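Local coordinates for protein glutamine synthetase (PDB 5ZLI) that belongs to the type I-beta glutamine synthetases, enzymes assembled as twelve-subunit oligomers whose chains combine a beta-grasp domain with a catalytic domain, at residues 58-63 with 71-76; 143-148 with 159-164; 288-293 with 362-367. All blocks are in the same frame, centred on the assembly; numbering follows the deposited sequence.

How the interactions relate
All three contacts are largely buried, two of them against neighbouring subunits and one within its own chain. Interaction 1 pairs two strands of the beta-grasp domain, and interaction 2 starts a hairpin in the catalytic domain; both rest chiefly on backbone hydrogen bonds between antiparallel strands. Interaction 3 is the one confined to its own chain, where one hydrogen bond from a side-chain amide and aromatic packing join a turn to an incoming strand. Interactions 2 and 3 reach the same mixed sheet but on opposite sides of the chain's centre, their nearest atoms about 16 Å apart. Interaction 1 belongs to another sheet, its centre 37 Å from that of interaction 2.

Interaction 1 of 3, residues 58-63 with 71-76; sequences PFDASC and EHSDMI
Pro58 opens the antiparallel pairing opposite Ile76, whose CD1 reaches across to the proline N, 3.9 Å away, while Pro58 CA makes a CA-H...O contact with Met75 O. One residue on, Phe59 and Met75 form the hydrogen-bonded pair: Phe59 N gives to Met75 O over 3.1 Å, and Met75 N returns a bond of 3.2 Å to Phe59 O. The first torsion of Phe59 places CG between the backbone N and the carbonyl carbon (chi1 74°). CE1 of its ring lies 3.7 Å from Met75 CB, and Ile76 O sits at the ring edge. Asp60, paired with Asp74, turns its carboxylate to its own chain. Asp60 OD2 is gripped twice, by Ser62 N at 2.8 Å and by Ser62 OG on its syn lone pair; the bond from Ser62 N makes an Asx turn. Within this turn Ala61 N still bonds Ser73 O at 3.1 Å, and Ala61 CB packs on Met75 CG. Ser62 completes the contact by setting its CB 3.7 Å from Ser73 CB. Asp74 and Ser73 spend their polar ends on a second subunit, Asp74 in salt bridges to Arg349 and Arg354 of that subunit, Ser73 OG on its Arg349 and Asn347. Type I glutamine synthetases bring the N-terminal domain of one subunit against the catalytic domain of the next, and this arrangement is consistent with such a seam. Inside the chain, strand 74-81 lies between strand 57-60 and strand 94-103, whose Val101 touches both Phe59 and Met75.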
ATOM      1  N   PRO B  58      32.756  21.415  41.455  1.00 44.31           N
ATOM      2  CA  PRO B  58      33.278  20.051  41.313  1.00 44.43           C
ATOM      3  C   PRO B  58      32.660  19.372  40.112  1.00 40.30           C
ATOM      4  O   PRO B  58      31.521  19.657  39.741  1.00 48.11           O
ATOM      5  CB  PRO B  58      32.821  19.356  42.600  1.00 49.02           C
ATOM      6  CG  PRO B  58      31.662  20.210  43.150  1.00 42.88           C
ATOM      7  CD  PRO B  58      31.600  21.493  42.376  1.00 41.25           C
ATOM      8  N   PHE B  59      33.403  18.448  39.516  1.00 38.58           N
ATOM      9  CA  PHE B  59      32.829  17.609  38.468  1.00 36.25           C
ATOM     10  C   PHE B  59      33.667  16.345  38.316  1.00 38.51           C
ATOM     11  O   PHE B  59      34.700  16.178  38.967  1.00 46.85           O
ATOM     12  CB  PHE B  59      32.705  18.351  37.137  1.00 38.72           C
ATOM     13  CG  PHE B  59      33.999  18.561  36.426  1.00 37.30           C
ATOM     14  CD1 PHE B  59      34.932  19.450  36.905  1.00 37.90           C
ATOM     15  CD2 PHE B  59      34.272  17.877  35.252  1.00 37.73           C
ATOM     16  CE1 PHE B  59      36.119  19.647  36.234  1.00 34.84           C
ATOM     17  CE2 PHE B  59      35.456  18.073  34.571  1.00 36.53           C
ATOM     18  CZ  PHE B  59      36.375  18.954  35.068  1.00 39.68           C
ATOM     19  N   ASP B  60      33.223  15.463  37.423  1.00 41.07           N
ATOM     20  CA  ASP B  60      33.828  14.143  37.228  1.00 43.01           C
ATOM     21  C   ASP B  60      34.731  14.159  36.000  1.00 37.76           C
ATOM     22  O   ASP B  60      34.281  13.966  34.876  1.00 40.46           O
ATOM     23  CB  ASP B  60      32.734  13.086  37.124  1.00 46.53           C
ATOM     24  CG  ASP B  60      33.275  11.705  36.783  1.00 47.83           C
ATOM     25  OD1 ASP B  60      32.447  10.770  36.748  1.00 54.04           O
ATOM     26  OD2 ASP B  60      34.505  11.536  36.587  1.00 41.06           O
ATOM     27  N   ALA B  61      36.016  14.393  36.215  1.00 38.57           N
ATOM     28  CA  ALA B  61      36.947  14.461  35.091  1.00 39.52           C
ATOM     29  C   ALA B  61      37.453  13.102  34.615  1.00 39.39           C
ATOM     30  O   ALA B  61      38.322  13.062  33.733  1.00 35.98           O
ATOM     31  CB  ALA B  61      38.131  15.350  35.448  1.00 37.91           C
ATOM     32  N   SER B  62      36.898  11.995  35.112  1.00 43.39           N
ATOM     33  CA  SER B  62      37.275  10.690  34.593  1.00 40.66           C
ATOM     34  C   SER B  62      36.525  10.348  33.306  1.00 45.37           C
ATOM     35  O   SER B  62      36.957   9.453  32.568  1.00 43.94           O
ATOM     36  CB  SER B  62      37.005   9.630  35.648  1.00 42.65           C
ATOM     37  OG  SER B  62      35.620   9.333  35.645  1.00 46.34           O
ATOM     38  N   CYS B  63      35.446  11.085  33.001  1.00 41.34           N
ATOM     39  CA  CYS B  63      34.600  10.880  31.828  1.00 39.64           C
ATOM     40  C   CYS B  63      35.202  11.422  30.532  1.00 37.30           C
ATOM     41  O   CYS B  63      34.585  11.240  29.475  1.00 32.53           O
ATOM     42  CB  CYS B  63      33.254  11.590  32.031  1.00 35.32           C
ATOM     43  SG  CYS B  63      32.361  11.184  33.525  1.00 48.93           S
ATOM     44  N   GLU B  71      40.220   6.798  39.991  1.00 58.86           N
ATOM     45  CA  GLU B  71      40.745   6.873  41.358  1.00 59.71           C
ATOM     46  C   GLU B  71      40.991   8.318  41.808  1.00 62.60           C
ATOM     47  O   GLU B  71      40.842   8.636  42.997  1.00 62.75           O
ATOM     48  CB  GLU B  71      42.014   6.020  41.512  1.00 55.27           C
ATOM     49  CG  GLU B  71      43.238   6.420  40.725  1.00 57.29           C
ATOM     50  CD  GLU B  71      43.417   5.644  39.433  1.00 60.83           C
ATOM     51  OE1 GLU B  71      42.478   5.640  38.606  1.00 61.36           O
ATOM     52  OE2 GLU B  71      44.483   5.002  39.264  1.00 57.46           O
ATOM     53  N   HIS B  72      41.373   9.201  40.888  1.00 57.60           N
ATOM     54  CA  HIS B  72      41.549  10.607  41.224  1.00 55.91           C
ATOM     55  C   HIS B  72      40.613  11.456  40.368  1.00 55.13           C
ATOM     56  O   HIS B  72      41.033  12.461  39.788  1.00 50.27           O
ATOM     57  CB  HIS B  72      42.994  11.020  40.971  1.00 57.44           C
ATOM     58  CG  HIS B  72      43.984  10.200  41.723  1.00 62.04           C
ATOM     59  ND1 HIS B  72      44.707   9.188  41.128  1.00 58.21           N
ATOM     60  CD2 HIS B  72      44.374  10.235  43.019  1.00 62.18           C
ATOM     61  CE1 HIS B  72      45.501   8.636  42.028  1.00 62.76           C
ATOM     62  NE2 HIS B  72      45.317   9.251  43.183  1.00 64.04           N
ATOM     63  N   SER B  73      39.329  11.101  40.344  1.00 48.37           N
ATOM     64  CA  SER B  73      38.418  11.638  39.342  1.00 46.68           C
ATOM     65  C   SER B  73      37.989  13.068  39.631  1.00 47.07           C
ATOM     66  O   SER B  73      37.697  13.818  38.695  1.00 45.04           O
ATOM     67  CB  SER B  73      37.172  10.753  39.220  1.00 51.51           C
ATOM     68  OG  SER B  73      36.496  10.644  40.465  1.00 57.66           O
ATOM     69  N   ASP B  74      37.877  13.446  40.899  1.00 50.52           N
ATOM     70  CA  ASP B  74      37.310  14.747  41.231  1.00 53.61           C
ATOM     71  C   ASP B  74      38.228  15.876  40.752  1.00 52.97           C
ATOM     72  O   ASP B  74      39.434  15.878  41.027  1.00 46.72           O
ATOM     73  CB  ASP B  74      37.082  14.830  42.740  1.00 54.31           C
ATOM     74  CG  ASP B  74      36.056  13.815  43.227  1.00 57.46           C
ATOM     75  OD1 ASP B  74      35.514  13.975  44.348  1.00 51.18           O
ATOM     76  OD2 ASP B  74      35.815  12.833  42.487  1.00 57.80           O
ATOM     77  N   MET B  75      37.645  16.855  40.060  1.00 42.09           N
ATOM     78  CA  MET B  75      38.355  18.059  39.669  1.00 40.79           C
ATOM     79  C   MET B  75      37.436  19.252  39.916  1.00 38.39           C
ATOM     80  O   MET B  75      36.284  19.097  40.338  1.00 35.04           O
ATOM     81  CB  MET B  75      38.806  17.947  38.214  1.00 41.12           C
ATOM     82  CG  MET B  75      39.825  16.817  37.943  1.00 42.41           C
ATOM     83  SD  MET B  75      41.572  17.077  38.306  1.00 48.21           S
ATOM     84  CE  MET B  75      42.054  18.000  36.855  1.00 42.40           C
ATOM     85  N   ILE B  76      37.926  20.450  39.614  1.00 32.06           N
ATOM     86  CA  ILE B  76      37.177  21.680  39.849  1.00 36.10           C
ATOM     87  C   ILE B  76      37.020  22.449  38.542  1.00 40.18           C
ATOM     88  O   ILE B  76      37.942  22.508  37.715  1.00 37.87           O
ATOM     89  CB  ILE B  76      37.858  22.572  40.914  1.00 39.04           C
ATOM     90  CG1 ILE B  76      37.756  21.950  42.308  1.00 33.94           C
ATOM     91  CG2 ILE B  76      37.268  23.971  40.925  1.00 36.26           C
ATOM     92  CD1 ILE B  76      36.377  21.902  42.829  1.00 33.14           C
TER

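Interaction 2 of 3, residues 143-148 with 159-164; sequences FIFDSI and YEVDSE
Asp146 and Ser147 both present their backbone N-H to one carbonyl, Asp162 O, at unequal reach: Asp146 N lies 2.8 Å from it and Ser147 N 3.3 Å. Asp162 N answers with a bond of 2.9 Å to Ser147 O. Beyond this pair, Ile148 and Val161 form a non-hydrogen-bonded pair in which Ile148 CA makes a CA-H...O contact with Glu160 O, 3.2 Å distant. Two residues facing one make a classic beta bulge. It lies where the chain leaves strand 133-145 of the large mixed sheet and enters the two-stranded hairpin of 147-153 and 156-162. Phe145, just before the bulge, has its ring between two aliphatic groups: Phe143 CB lies toward the rim of one face, and Val161 CB stands over the centre of the other, 4.0 Å from the centroid in a CH-pi contact. Val161 CG1 also meets Ile148 CD1 at 3.8 Å, extending the apolar patch. On the polar face, Ser147 CB and Asp162 CB stand side by side. Asp146 OD1 forms a salt bridge with Lys261, Asp162 OD2 accepts from Asn169, and Tyr479 of a third subunit packs on Phe145 and Ile148.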
ATOM      1  N   PHE B 143      28.550  24.156   7.167  1.00 27.34           N
ATOM      2  CA  PHE B 143      27.538  23.609   6.287  1.00 23.24           C
ATOM      3  C   PHE B 143      26.244  23.502   7.060  1.00 28.19           C
ATOM      4  O   PHE B 143      26.234  23.153   8.242  1.00 29.14           O
ATOM      5  CB  PHE B 143      27.892  22.216   5.768  1.00 19.59           C
ATOM      6  CG  PHE B 143      28.870  22.205   4.645  1.00 21.70           C
ATOM      7  CD1 PHE B 143      28.427  22.271   3.322  1.00 21.76           C
ATOM      8  CD2 PHE B 143      30.229  22.114   4.898  1.00 19.03           C
ATOM      9  CE1 PHE B 143      29.325  22.262   2.272  1.00 24.23           C
ATOM     10  CE2 PHE B 143      31.140  22.096   3.855  1.00 23.50           C
ATOM     11  CZ  PHE B 143      30.693  22.171   2.534  1.00 22.10           C
ATOM     12  N   ILE B 144      25.150  23.741   6.385  1.00 32.34           N
ATOM     13  CA  ILE B 144      23.856  23.542   6.982  1.00 25.95           C
ATOM     14  C   ILE B 144      23.151  22.522   6.132  1.00 23.55           C
ATOM     15  O   ILE B 144      22.849  22.781   4.966  1.00 33.52           O
ATOM     16  CB  ILE B 144      23.058  24.831   7.083  1.00 23.11           C
ATOM     17  CG1 ILE B 144      23.778  25.749   8.076  1.00 23.09           C
ATOM     18  CG2 ILE B 144      21.581  24.486   7.394  1.00 23.63           C
ATOM     19  CD1 ILE B 144      22.949  26.902   8.598  1.00 20.80           C
ATOM     20  N   PHE B 145      22.975  21.341   6.676  1.00 23.01           N
ATOM     21  CA  PHE B 145      22.328  20.258   5.966  1.00 29.05           C
ATOM     22  C   PHE B 145      20.880  20.081   6.428  1.00 33.90           C
ATOM     23  O   PHE B 145      20.438  20.651   7.429  1.00 33.90           O
ATOM     24  CB  PHE B 145      23.164  18.987   6.139  1.00 33.10           C
ATOM     25  CG  PHE B 145      24.530  19.040   5.450  1.00 25.72           C
ATOM     26  CD1 PHE B 145      24.628  19.361   4.080  1.00 20.15           C
ATOM     27  CD2 PHE B 145      25.696  18.747   6.155  1.00 17.02           C
ATOM     28  CE1 PHE B 145      25.855  19.393   3.436  1.00 17.26           C
ATOM     29  CE2 PHE B 145      26.936  18.771   5.519  1.00 15.12           C
ATOM     30  CZ  PHE B 145      27.016  19.094   4.165  1.00 21.20           C
ATOM     31  N   ASP B 146      20.115  19.319   5.641  1.00 38.50           N
ATOM     32  CA  ASP B 146      18.768  18.920   6.058  1.00 39.72           C
ATOM     33  C   ASP B 146      18.792  17.646   6.880  1.00 36.73           C
ATOM     34  O   ASP B 146      18.008  17.490   7.825  1.00 35.50           O
ATOM     35  CB  ASP B 146      17.836  18.725   4.850  1.00 32.47           C
ATOM     36  CG  ASP B 146      17.652  19.986   4.055  1.00 42.08           C
ATOM     37  OD1 ASP B 146      17.658  21.063   4.693  1.00 40.14           O
ATOM     38  OD2 ASP B 146      17.477  19.911   2.816  1.00 48.97           O
ATOM     39  N   SER B 147      19.679  16.736   6.507  1.00 36.25           N
ATOM     40  CA  SER B 147      19.704  15.401   7.059  1.00 34.35           C
ATOM     41  C   SER B 147      21.120  14.856   7.051  1.00 31.54           C
ATOM     42  O   SER B 147      21.922  15.144   6.161  1.00 34.23           O
ATOM     43  CB  SER B 147      18.797  14.472   6.246  1.00 38.22           C
ATOM     44  OG  SER B 147      18.932  13.111   6.640  1.00 51.51           O
ATOM     45  N   ILE B 148      21.406  14.042   8.046  1.00 31.24           N
ATOM     46  CA  ILE B 148      22.633  13.275   8.092  1.00 34.02           C
ATOM     47  C   ILE B 148      22.239  11.893   8.596  1.00 31.76           C
ATOM     48  O   ILE B 148      21.409  11.787   9.495  1.00 30.27           O
ATOM     49  CB  ILE B 148      23.700  13.978   8.956  1.00 28.46           C
ATOM     50  CG1 ILE B 148      24.825  13.008   9.321  1.00 28.51           C
ATOM     51  CG2 ILE B 148      23.058  14.697  10.101  1.00 27.27           C
ATOM     52  CD1 ILE B 148      25.564  12.471   8.090  1.00 33.48           C
ATOM     53  N   TYR B 159      27.184   6.694   5.281  1.00 33.59           N
ATOM     54  CA  TYR B 159      26.785   8.054   5.603  1.00 31.68           C
ATOM     55  C   TYR B 159      25.980   8.643   4.454  1.00 36.60           C
ATOM     56  O   TYR B 159      26.066   8.214   3.300  1.00 32.55           O
ATOM     57  CB  TYR B 159      27.994   8.946   5.952  1.00 30.19           C
ATOM     58  CG  TYR B 159      28.746   9.585   4.793  1.00 31.31           C
ATOM     59  CD1 TYR B 159      28.272  10.737   4.164  1.00 34.56           C
ATOM     60  CD2 TYR B 159      29.978   9.090   4.393  1.00 32.14           C
ATOM     61  CE1 TYR B 159      28.978  11.334   3.131  1.00 31.81           C
ATOM     62  CE2 TYR B 159      30.697   9.685   3.371  1.00 30.60           C
ATOM     63  CZ  TYR B 159      30.187  10.802   2.741  1.00 33.93           C
ATOM     64  OH  TYR B 159      30.885  11.393   1.711  1.00 35.91           O
ATOM     65  N   GLU B 160      25.185   9.641   4.794  1.00 32.79           N
ATOM     66  CA  GLU B 160      24.479  10.391   3.775  1.00 33.27           C
ATOM     67  C   GLU B 160      24.102  11.752   4.336  1.00 43.22           C
ATOM     68  O   GLU B 160      23.266  11.846   5.247  1.00 40.14           O
ATOM     69  CB  GLU B 160      23.245   9.664   3.320  1.00 35.94           C
ATOM     70  CG  GLU B 160      22.472  10.494   2.321  1.00 38.76           C
ATOM     71  CD  GLU B 160      21.041  10.041   2.184  1.00 58.28           C
ATOM     72  OE1 GLU B 160      20.142  10.768   2.696  1.00 56.70           O
ATOM     73  OE2 GLU B 160      20.833   8.952   1.578  1.00 57.82           O
ATOM     74  N   VAL B 161      24.691  12.785   3.792  1.00 33.54           N
ATOM     75  CA  VAL B 161      24.190  14.114   4.070  1.00 32.51           C
ATOM     76  C   VAL B 161      23.164  14.412   2.995  1.00 41.83           C
ATOM     77  O   VAL B 161      23.218  13.863   1.890  1.00 39.28           O
ATOM     78  CB  VAL B 161      25.321  15.145   4.069  1.00 32.10           C
ATOM     79  CG1 VAL B 161      26.213  14.865   5.234  1.00 33.86           C
ATOM     80  CG2 VAL B 161      26.079  15.049   2.783  1.00 26.61           C
ATOM     81  N   ASP B 162      22.223  15.289   3.305  1.00 40.25           N
ATOM     82  CA  ASP B 162      21.251  15.662   2.308  1.00 35.77           C
ATOM     83  C   ASP B 162      20.937  17.128   2.502  1.00 39.99           C
ATOM     84  O   ASP B 162      20.957  17.643   3.624  1.00 36.10           O
ATOM     85  CB  ASP B 162      19.981  14.817   2.369  1.00 41.87           C
ATOM     86  CG  ASP B 162      19.304  14.685   1.005  1.00 53.44           C
ATOM     87  OD1 ASP B 162      19.884  13.998   0.131  1.00 53.58           O
ATOM     88  OD2 ASP B 162      18.216  15.274   0.793  1.00 55.22           O
ATOM     89  N   SER B 163      20.680  17.791   1.378  1.00 39.72           N
ATOM     90  CA  SER B 163      20.414  19.214   1.317  1.00 39.75           C
ATOM     91  C   SER B 163      19.501  19.466   0.139  1.00 43.48           C
ATOM     92  O   SER B 163      19.558  18.753  -0.866  1.00 41.60           O
ATOM     93  CB  SER B 163      21.684  20.043   1.129  1.00 36.08           C
ATOM     94  OG  SER B 163      21.400  21.414   1.366  1.00 44.35           O
ATOM     95  N   GLU B 164      18.652  20.487   0.271  1.00 35.83           N
ATOM     96  CA  GLU B 164      17.779  20.800  -0.841  1.00 39.51           C
ATOM     97  C   GLU B 164      18.551  21.349  -2.026  1.00 40.35           C
ATOM     98  O   GLU B 164      18.101  21.199  -3.169  1.00 38.93           O
ATOM     99  CB  GLU B 164      16.719  21.785  -0.408  1.00 47.47           C
ATOM    100  CG  GLU B 164      15.589  21.860  -1.394  1.00 47.37           C
ATOM    101  CD  GLU B 164      14.385  22.489  -0.778  1.00 58.00           C
ATOM    102  OE1 GLU B 164      14.580  23.336   0.130  1.00 43.54           O
ATOM    103  OE2 GLU B 164      13.257  22.121  -1.185  1.00 69.15           O
TER

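Interaction 3 of 3, residues 288-293 with 362-367; sequences NENLFS and NSARFE
Asn290 holds CG anti to its backbone N (chi1 -176°), which places CG on the side of the 362-367 segment; from there ND2 gives a hydrogen bond to Ala364 O. Phe366 holds CG anti to its carbonyl carbon (chi1 -63°), and its ring comes up against that of Phe292. The hydrogen bond from Asn290 ND2 to Ala364 O, 3.2 Å, lies in the carbonyl plane on a lone pair, although the acceptor sits somewhat out of the amide plane. The other end of the amide is used as well: Asn290 OD1 accepts from Phe292 N over 2.9 Å, an Asx turn. One side chain thus binds its own turn through the oxygen and a segment distant in sequence through the nitrogen, and the two bonds together fix which way the amide is flipped. That turn is a type I beta turn from Asn290 to Ser293, closed by Ser293 N on Asn290 O at 3.2 Å; Ser293 OG adds a bond of 2.8 Å to Asn290 O, so this carbonyl is gripped twice. Folded in this way, the turn makes two further contacts: Ser293 CB sits against Ala364 CB, and the Phe292 ring passes Arg365, CD2 lying 4.2 Å from the arginine CA, to reach Phe366. There Phe292 CE2 approaches Phe366 CD1, the centroids 5.4 Å apart and the planes inclined at 63°. The side chain of Arg365 starts away from the turn and touches His281 of strand 278-286. Helix 302-313 packs on the aromatic pair: Ala304 touches both Phe292 and Phe366, and Phe307 meets the Phe292 ring edge-to-face. Strand 278-286 pairs with both strand 289-290 and strand 366-368, and its Val284 touches Phe292.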
ATOM      1  N   ASN B 288      51.064  48.796  21.371  1.00 54.76           N
ATOM      2  CA  ASN B 288      50.163  49.362  20.365  1.00 53.62           C
ATOM      3  C   ASN B 288      50.836  49.601  19.017  1.00 56.63           C
ATOM      4  O   ASN B 288      50.327  50.352  18.190  1.00 58.39           O
ATOM      5  CB  ASN B 288      49.502  50.652  20.858  1.00 58.91           C
ATOM      6  CG  ASN B 288      48.419  50.393  21.893  1.00 66.97           C
ATOM      7  OD1 ASN B 288      48.512  49.460  22.697  1.00 61.44           O
ATOM      8  ND2 ASN B 288      47.378  51.219  21.873  1.00 70.92           N
ATOM      9  N   GLU B 289      51.967  48.971  18.758  1.00 55.58           N
ATOM     10  CA  GLU B 289      52.559  48.959  17.431  1.00 55.52           C
ATOM     11  C   GLU B 289      52.368  47.564  16.857  1.00 53.37           C
ATOM     12  O   GLU B 289      52.349  46.581  17.603  1.00 54.67           O
ATOM     13  CB  GLU B 289      54.055  49.354  17.470  1.00 60.88           C
ATOM     14  CG  GLU B 289      55.030  48.382  18.192  1.00 57.55           C
ATOM     15  CD  GLU B 289      56.000  49.083  19.177  1.00 67.87           C
ATOM     16  OE1 GLU B 289      55.779  50.278  19.509  1.00 69.00           O
ATOM     17  OE2 GLU B 289      56.977  48.435  19.639  1.00 57.54           O
ATOM     18  N   ASN B 290      52.178  47.466  15.548  1.00 47.79           N
ATOM     19  CA  ASN B 290      51.923  46.172  14.942  1.00 48.40           C
ATOM     20  C   ASN B 290      53.250  45.639  14.437  1.00 48.74           C
ATOM     21  O   ASN B 290      53.709  46.025  13.361  1.00 54.49           O
ATOM     22  CB  ASN B 290      50.895  46.294  13.825  1.00 48.68           C
ATOM     23  CG  ASN B 290      50.532  44.951  13.221  1.00 51.31           C
ATOM     24  OD1 ASN B 290      51.280  43.980  13.330  1.00 53.18           O
ATOM     25  ND2 ASN B 290      49.355  44.879  12.609  1.00 50.16           N
ATOM     26  N   LEU B 291      53.797  44.650  15.140  1.00 43.48           N
ATOM     27  CA  LEU B 291      55.134  44.195  14.799  1.00 51.85           C
ATOM     28  C   LEU B 291      55.189  43.450  13.472  1.00 50.70           C
ATOM     29  O   LEU B 291      56.292  43.200  12.969  1.00 43.91           O
ATOM     30  CB  LEU B 291      55.714  43.309  15.906  1.00 50.12           C
ATOM     31  CG  LEU B 291      56.266  43.929  17.193  1.00 41.29           C
ATOM     32  CD1 LEU B 291      55.227  44.746  17.877  1.00 48.15           C
ATOM     33  CD2 LEU B 291      56.792  42.865  18.105  1.00 46.50           C
ATOM     34  N   PHE B 292      54.048  43.131  12.871  1.00 51.36           N
ATOM     35  CA  PHE B 292      54.067  42.391  11.621  1.00 46.16           C
ATOM     36  C   PHE B 292      54.245  43.299  10.429  1.00 46.49           C
ATOM     37  O   PHE B 292      54.708  42.849   9.382  1.00 45.46           O
ATOM     38  CB  PHE B 292      52.776  41.593  11.461  1.00 48.84           C
ATOM     39  CG  PHE B 292      52.856  40.218  12.031  1.00 52.30           C
ATOM     40  CD1 PHE B 292      53.620  39.972  13.162  1.00 52.03           C
ATOM     41  CD2 PHE B 292      52.192  39.165  11.431  1.00 48.33           C
ATOM     42  CE1 PHE B 292      53.721  38.703  13.694  1.00 48.93           C
ATOM     43  CE2 PHE B 292      52.280  37.885  11.962  1.00 48.03           C
ATOM     44  CZ  PHE B 292      53.049  37.660  13.105  1.00 48.40           C
ATOM     45  N   SER B 293      53.914  44.568  10.575  1.00 51.85           N
ATOM     46  CA  SER B 293      54.067  45.542   9.512  1.00 50.80           C
ATOM     47  C   SER B 293      55.484  46.106   9.496  1.00 51.03           C
ATOM     48  O   SER B 293      56.006  46.545  10.523  1.00 52.60           O
ATOM     49  CB  SER B 293      53.055  46.658   9.703  1.00 52.67           C
ATOM     50  OG  SER B 293      53.332  47.327  10.912  1.00 57.81           O
ATOM     51  N   ASN B 362      48.031  49.122  10.292  1.00 57.57           N
ATOM     52  CA  ASN B 362      47.135  48.584  11.310  1.00 60.80           C
ATOM     53  C   ASN B 362      46.639  47.191  10.985  1.00 54.34           C
ATOM     54  O   ASN B 362      46.212  46.473  11.893  1.00 54.21           O
ATOM     55  CB  ASN B 362      45.926  49.508  11.510  1.00 58.53           C
ATOM     56  CG  ASN B 362      46.247  50.712  12.371  1.00 69.41           C
ATOM     57  OD1 ASN B 362      47.256  50.729  13.070  1.00 73.77           O
ATOM     58  ND2 ASN B 362      45.391  51.734  12.317  1.00 76.85           N
ATOM     59  N   SER B 363      46.657  46.797   9.718  1.00 56.00           N
ATOM     60  CA  SER B 363      46.078  45.525   9.318  1.00 57.45           C
ATOM     61  C   SER B 363      47.097  44.484   8.893  1.00 53.66           C
ATOM     62  O   SER B 363      46.695  43.367   8.543  1.00 50.00           O
ATOM     63  CB  SER B 363      45.103  45.738   8.152  1.00 51.52           C
ATOM     64  OG  SER B 363      45.825  45.925   6.947  1.00 52.34           O
ATOM     65  N   ALA B 364      48.388  44.792   8.937  1.00 51.81           N
ATOM     66  CA  ALA B 364      49.363  43.823   8.473  1.00 50.71           C
ATOM     67  C   ALA B 364      49.200  42.525   9.250  1.00 50.76           C
ATOM     68  O   ALA B 364      48.992  42.540  10.469  1.00 45.65           O
ATOM     69  CB  ALA B 364      50.770  44.378   8.615  1.00 47.54           C
ATOM     70  N   ARG B 365      49.229  41.407   8.530  1.00 43.91           N
ATOM     71  CA  ARG B 365      48.852  40.134   9.121  1.00 44.67           C
ATOM     72  C   ARG B 365      49.141  39.035   8.122  1.00 45.50           C
ATOM     73  O   ARG B 365      49.279  39.281   6.922  1.00 51.49           O
ATOM     74  CB  ARG B 365      47.365  40.102   9.494  1.00 48.45           C
ATOM     75  CG  ARG B 365      46.519  39.401   8.445  1.00 43.71           C
ATOM     76  CD  ARG B 365      45.117  39.901   8.390  1.00 46.97           C
ATOM     77  NE  ARG B 365      44.733  40.206   7.017  1.00 50.79           N
ATOM     78  CZ  ARG B 365      43.620  40.856   6.695  1.00 52.94           C
ATOM     79  NH1 ARG B 365      42.806  41.256   7.664  1.00 50.51           N
ATOM     80  NH2 ARG B 365      43.326  41.110   5.420  1.00 45.13           N
ATOM     81  N   PHE B 366      49.204  37.812   8.628  1.00 43.99           N
ATOM     82  CA  PHE B 366      49.129  36.640   7.773  1.00 49.38           C
ATOM     83  C   PHE B 366      47.750  35.999   7.892  1.00 46.14           C
ATOM     84  O   PHE B 366      46.991  36.275   8.825  1.00 45.25           O
ATOM     85  CB  PHE B 366      50.192  35.612   8.147  1.00 43.31           C
ATOM     86  CG  PHE B 366      51.584  36.087   7.966  1.00 45.23           C
ATOM     87  CD1 PHE B 366      52.426  36.222   9.050  1.00 50.44           C
ATOM     88  CD2 PHE B 366      52.083  36.344   6.698  1.00 58.45           C
ATOM     89  CE1 PHE B 366      53.748  36.629   8.874  1.00 55.62           C
ATOM     90  CE2 PHE B 366      53.402  36.758   6.515  1.00 53.81           C
ATOM     91  CZ  PHE B 366      54.235  36.899   7.605  1.00 49.68           C
ATOM     92  N   GLU B 367      47.420  35.154   6.921  1.00 36.08           N
ATOM     93  CA  GLU B 367      46.285  34.245   7.034  1.00 39.55           C
ATOM     94  C   GLU B 367      46.755  32.820   6.763  1.00 42.35           C
ATOM     95  O   GLU B 367      47.306  32.538   5.691  1.00 37.74           O
ATOM     96  CB  GLU B 367      45.154  34.635   6.089  1.00 44.01           C
ATOM     97  CG  GLU B 367      44.118  33.525   5.895  1.00 43.32           C
ATOM     98  CD  GLU B 367      43.220  33.773   4.697  1.00 45.85           C
ATOM     99  OE1 GLU B 367      42.424  34.747   4.732  1.00 45.10           O
ATOM    100  OE2 GLU B 367      43.365  33.033   3.696  1.00 43.70           O
TER